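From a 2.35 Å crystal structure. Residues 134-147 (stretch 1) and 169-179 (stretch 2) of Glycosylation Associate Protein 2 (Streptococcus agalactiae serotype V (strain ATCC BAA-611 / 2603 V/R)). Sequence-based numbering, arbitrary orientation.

Stretch 1 134-147: KLQVSQIQIRNDFE
Stretch 2, residues 169-179: SFLLNFAYNIP

Stretch 1 leaves a strand at Leu-135, passes through a 3-10 segment at 137-139 and re-enters extended structure as the short strand 140-142. Its 3-10 residues have phi/psi near -63/-20, and the segment is tied by Gln-139 N to Gln-136 O (2.9 Å) and Ile-140 N to Val-137 O (3.0 Å). Strand 140-142 runs antiparallel to the strand of stretch 2 that includes Leu-172 and Asn-173, with 154° between their directions and a closest axial approach of 4.7 Å. Gln-141 faces Asn-173 as a hydrogen-bonded pair (CA-CA 5.4 Å), linked by Gln-141 N to Asn-173 O (2.9 Å) and Asn-173 N to Gln-141 O (3.0 Å). It is flanked by the non-hydrogen-bonded pairs Ile-140/Phe-174 (CA-CA 4.7 Å) and Ile-142/Leu-172 (CA-CA 4.1 Å). Ala-175 N to Gln-139 O (3.1 Å) and Arg-143 N to Leu-171 O (2.8 Å) extend the ladder at its two ends. Leu-171 departs from regular strand geometry, with phi/psi -113/-44. A type I turn, Arg-143 to Phe-146, follows, closed by Phe-146 N to Arg-143 O (3.1 Å).

The contact buries 821 Å², both sides summed. On the sheet face carrying Ile-140, Ile-142, Leu-172 and Phe-174 the side chains are all apolar; Ile-142 CG1 lies 4.3 Å from Leu-172 CB. Ile-140 (m, t) lays CG1 over one face of the Phe-174 ring (chi1 m, chi2 81°), 4.1 Å from its centroid, while its CG2 meets Leu-172 CD1 at 3.6 Å. Buried Leu-135 (m, p) points toward stretch 2 and fills the neighbouring space, its CB 4.0 Å from Phe-174 CE2 and its CD2 3.8 Å from Ile-178 CG1. Near the turn, Leu-171 (t, p) places CD1 over the Phe-146 ring, 4.3 Å from the centroid.

Polar side chains occupy the other sheet face, where Gln-141 (m, t) and Asn-173 (chi1 p) reinforce their backbone pairing: Asn-173 ND2 donates to Gln-141 OE1 at 3.0 Å and also to Phe-174 O at 3.1 Å. Gln-139, with chi1 m and chi2 -146°, brings OE1 to Tyr-176 N in a weak hydrogen bond of 3.4 Å.

Arg-143 (p, t, chi3 141°, chi4 89°) combines several roles. Arg-143 NE donates to Phe-170 O at 2.8 Å, this oxygen lying at the guanidinium edge; Arg-143 NH1 forms salt bridges with Asp-145 OD1 and Glu-147 OE2, both 3.3 Å away, the hydrogen bond to Asp-145 OD1 being weak. Arg-143 NH2 donates to a water oxygen at 2.9 Å. Arg-143 thus joins the carboxylates of Asp-145 and Glu-147 to the backbone carbonyl of Phe-170.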

# COMPACT_ATOMS: atom_id res chain seq x y z
N LYS B 134 -8.67 5.68 -8.33
CA LYS B 134 -9.27 6.91 -7.85
C LYS B 134 -10.33 7.42 -8.83
O LYS B 134 -10.15 7.34 -10.05
CB LYS B 134 -8.20 8.00 -7.64
CG LYS B 134 -7.45 7.88 -6.31
CD LYS B 134 -6.11 8.55 -6.34
CE LYS B 134 -5.06 7.64 -7.00
NZ LYS B 134 -3.73 8.30 -6.99
N LEU B 135 -11.45 7.89 -8.28
CA LEU B 135 -12.38 8.75 -9.01
C LEU B 135 -11.97 10.17 -8.68
O LEU B 135 -12.12 10.62 -7.53
CB LEU B 135 -13.83 8.46 -8.60
CG LEU B 135 -14.42 7.17 -9.18
CD1 LEU B 135 -13.94 5.92 -8.41
CD2 LEU B 135 -15.91 7.23 -9.18
N GLN B 136 -11.40 10.86 -9.67
CA GLN B 136 -10.88 12.21 -9.50
C GLN B 136 -12.01 13.24 -9.55
O GLN B 136 -13.08 13.01 -10.13
CB GLN B 136 -9.84 12.51 -10.59
CG GLN B 136 -8.64 11.56 -10.60
CD GLN B 136 -7.68 11.80 -9.42
OE1 GLN B 136 -7.84 12.76 -8.65
NE2 GLN B 136 -6.70 10.93 -9.27
N VAL B 137 -11.75 14.42 -8.96
CA VAL B 137 -12.79 15.44 -8.82
C VAL B 137 -13.28 15.93 -10.17
O VAL B 137 -14.34 16.58 -10.24
CB VAL B 137 -12.32 16.64 -7.95
CG1 VAL B 137 -12.12 16.22 -6.50
CG2 VAL B 137 -11.07 17.31 -8.51
N SER B 138 -12.56 15.64 -11.25
CA SER B 138 -13.06 16.02 -12.56
C SER B 138 -14.33 15.25 -12.92
O SER B 138 -15.17 15.77 -13.65
CB SER B 138 -12.00 15.79 -13.63
OG SER B 138 -11.62 14.43 -13.65
N GLN B 139 -14.46 14.01 -12.42
CA GLN B 139 -15.68 13.22 -12.54
C GLN B 139 -16.90 13.86 -11.89
O GLN B 139 -18.02 13.37 -12.09
CB GLN B 139 -15.53 11.88 -11.82
CG GLN B 139 -14.78 10.86 -12.50
CD GLN B 139 -15.38 9.54 -12.17
OE1 GLN B 139 -16.56 9.44 -11.72
NE2 GLN B 139 -14.60 8.49 -12.40
N ILE B 140 -16.69 14.83 -11.01
CA ILE B 140 -17.78 15.33 -10.18
C ILE B 140 -18.68 16.24 -11.01
O ILE B 140 -18.20 17.06 -11.81
CB ILE B 140 -17.21 16.05 -8.94
CG1 ILE B 140 -16.50 15.04 -8.05
CG2 ILE B 140 -18.32 16.78 -8.17
CD1 ILE B 140 -15.97 15.62 -6.74
N GLN B 141 -19.98 16.05 -10.88
CA GLN B 141 -20.98 16.92 -11.49
C GLN B 141 -21.73 17.62 -10.35
O GLN B 141 -22.55 17.00 -9.67
CB GLN B 141 -21.92 16.13 -12.40
CG GLN B 141 -21.23 15.55 -13.62
CD GLN B 141 -22.06 14.50 -14.35
OE1 GLN B 141 -22.60 13.57 -13.74
NE2 GLN B 141 -22.17 14.65 -15.65
N ILE B 142 -21.41 18.90 -10.13
CA ILE B 142 -22.09 19.67 -9.10
C ILE B 142 -23.50 20.00 -9.58
O ILE B 142 -23.75 20.12 -10.78
CB ILE B 142 -21.29 20.96 -8.78
CG1 ILE B 142 -19.89 20.59 -8.32
CG2 ILE B 142 -21.96 21.80 -7.67
CD1 ILE B 142 -18.87 21.65 -8.72
N ARG B 143 -24.44 20.10 -8.65
CA ARG B 143 -25.78 20.49 -9.06
C ARG B 143 -25.71 21.87 -9.71
O ARG B 143 -25.01 22.77 -9.23
CB ARG B 143 -26.75 20.47 -7.88
CG ARG B 143 -26.69 21.64 -6.94
CD ARG B 143 -27.92 21.59 -6.09
NE ARG B 143 -27.65 21.96 -4.71
CZ ARG B 143 -27.70 23.21 -4.26
NH1 ARG B 143 -28.02 24.19 -5.10
NH2 ARG B 143 -27.45 23.47 -2.99
N ASN B 144 -26.40 22.01 -10.84
CA ASN B 144 -26.16 23.15 -11.73
C ASN B 144 -26.64 24.48 -11.17
O ASN B 144 -26.19 25.52 -11.64
CB ASN B 144 -26.82 22.89 -13.09
CG ASN B 144 -26.11 21.78 -13.84
OD1 ASN B 144 -26.04 20.64 -13.37
ND2 ASN B 144 -25.54 22.10 -14.98
N ASP B 145 -27.52 24.46 -10.16
CA ASP B 145 -28.01 25.69 -9.56
C ASP B 145 -27.29 26.04 -8.27
O ASP B 145 -27.81 26.83 -7.47
CB ASP B 145 -29.53 25.62 -9.34
CG ASP B 145 -29.93 24.56 -8.33
OD1 ASP B 145 -29.15 23.60 -8.12
OD2 ASP B 145 -31.03 24.67 -7.75
N PHE B 146 -26.10 25.47 -8.04
CA PHE B 146 -25.35 25.79 -6.82
C PHE B 146 -24.95 27.26 -6.82
O PHE B 146 -24.35 27.76 -7.77
CB PHE B 146 -24.11 24.92 -6.69
CG PHE B 146 -23.31 25.22 -5.45
CD1 PHE B 146 -23.91 25.19 -4.19
CD2 PHE B 146 -21.97 25.57 -5.53
CE1 PHE B 146 -23.18 25.48 -3.05
CE2 PHE B 146 -21.24 25.86 -4.39
CZ PHE B 146 -21.84 25.81 -3.15
N GLU B 147 -25.24 27.94 -5.71
CA GLU B 147 -25.09 29.39 -5.59
C GLU B 147 -23.71 29.82 -5.10
O GLU B 147 -23.32 30.97 -5.31
CB GLU B 147 -26.15 29.95 -4.61
CG GLU B 147 -27.59 29.41 -4.78
CD GLU B 147 -27.79 27.94 -4.32
OE1 GLU B 147 -26.86 27.40 -3.65
OE2 GLU B 147 -28.84 27.31 -4.65
N SER B 169 -29.05 18.32 1.61
CA SER B 169 -29.49 18.74 0.28
C SER B 169 -28.50 18.27 -0.76
O SER B 169 -27.29 18.43 -0.58
CB SER B 169 -29.62 20.26 0.17
OG SER B 169 -30.61 20.71 1.05
N PHE B 170 -29.03 17.72 -1.85
CA PHE B 170 -28.18 17.22 -2.92
C PHE B 170 -27.20 18.30 -3.35
O PHE B 170 -27.59 19.43 -3.63
CB PHE B 170 -29.01 16.75 -4.11
CG PHE B 170 -28.19 16.33 -5.30
CD1 PHE B 170 -27.40 15.19 -5.24
CD2 PHE B 170 -28.19 17.08 -6.48
CE1 PHE B 170 -26.63 14.78 -6.33
CE2 PHE B 170 -27.43 16.68 -7.58
CZ PHE B 170 -26.65 15.53 -7.50
N LEU B 171 -25.92 17.96 -3.37
CA LEU B 171 -24.90 18.90 -3.79
C LEU B 171 -24.21 18.49 -5.08
O LEU B 171 -24.00 19.34 -5.96
CB LEU B 171 -23.85 19.07 -2.68
CG LEU B 171 -22.68 19.97 -3.10
CD1 LEU B 171 -23.16 21.38 -3.46
CD2 LEU B 171 -21.64 20.01 -2.01
N LEU B 172 -23.86 17.21 -5.24
CA LEU B 172 -23.09 16.75 -6.39
C LEU B 172 -23.20 15.23 -6.51
O LEU B 172 -23.47 14.53 -5.54
CB LEU B 172 -21.62 17.16 -6.28
CG LEU B 172 -20.83 16.58 -5.10
CD1 LEU B 172 -20.15 15.27 -5.47
CD2 LEU B 172 -19.80 17.60 -4.62
N ASN B 173 -22.94 14.73 -7.71
CA ASN B 173 -22.80 13.30 -7.91
C ASN B 173 -21.50 13.02 -8.65
O ASN B 173 -20.87 13.91 -9.22
CB ASN B 173 -23.98 12.71 -8.67
CG ASN B 173 -24.09 13.27 -10.08
OD1 ASN B 173 -24.71 14.31 -10.31
ND2 ASN B 173 -23.45 12.59 -11.04
N PHE B 174 -21.09 11.75 -8.61
CA PHE B 174 -20.04 11.25 -9.48
C PHE B 174 -20.71 10.74 -10.75
O PHE B 174 -21.72 10.03 -10.68
CB PHE B 174 -19.22 10.16 -8.80
CG PHE B 174 -18.26 10.70 -7.78
CD1 PHE B 174 -18.69 11.04 -6.50
CD2 PHE B 174 -16.93 10.92 -8.11
CE1 PHE B 174 -17.81 11.58 -5.56
CE2 PHE B 174 -16.04 11.44 -7.18
CZ PHE B 174 -16.48 11.78 -5.89
N ALA B 175 -20.14 11.11 -11.91
CA ALA B 175 -20.74 10.73 -13.19
C ALA B 175 -20.62 9.23 -13.47
O ALA B 175 -21.51 8.66 -14.12
CB ALA B 175 -20.09 11.52 -14.32
N TYR B 176 -19.55 8.59 -13.02
CA TYR B 176 -19.29 7.21 -13.42
C TYR B 176 -19.62 6.22 -12.30
O TYR B 176 -19.75 6.58 -11.13
CB TYR B 176 -17.84 7.03 -13.86
CG TYR B 176 -17.60 7.71 -15.18
CD1 TYR B 176 -17.95 7.10 -16.37
CD2 TYR B 176 -17.08 9.01 -15.22
CE1 TYR B 176 -17.75 7.73 -17.58
CE2 TYR B 176 -16.88 9.65 -16.43
CZ TYR B 176 -17.22 9.01 -17.61
OH TYR B 176 -17.03 9.66 -18.81
N ASN B 177 -19.74 4.96 -12.68
CA ASN B 177 -20.05 3.91 -11.73
C ASN B 177 -18.80 3.15 -11.33
O ASN B 177 -17.83 3.06 -12.09
CB ASN B 177 -21.09 2.95 -12.32
CG ASN B 177 -22.39 3.67 -12.67
OD1 ASN B 177 -22.77 3.75 -13.84
ND2 ASN B 177 -23.05 4.23 -11.66
N ILE B 178 -18.84 2.61 -10.12
CA ILE B 178 -17.72 1.89 -9.52
C ILE B 178 -18.07 0.41 -9.53
O ILE B 178 -19.08 0.02 -8.92
CB ILE B 178 -17.47 2.37 -8.09
CG1 ILE B 178 -17.20 3.87 -8.08
CG2 ILE B 178 -16.29 1.63 -7.49
CD1 ILE B 178 -17.05 4.44 -6.69
N PRO B 179 -17.28 -0.44 -10.18
CA PRO B 179 -17.54 -1.88 -10.15
C PRO B 179 -17.62 -2.39 -8.72
O PRO B 179 -16.78 -2.08 -7.88
CB PRO B 179 -16.32 -2.48 -10.88
CG PRO B 179 -15.76 -1.33 -11.69
CD PRO B 179 -16.02 -0.11 -10.86
O HOH W 1 -26.38 21.49 -1.19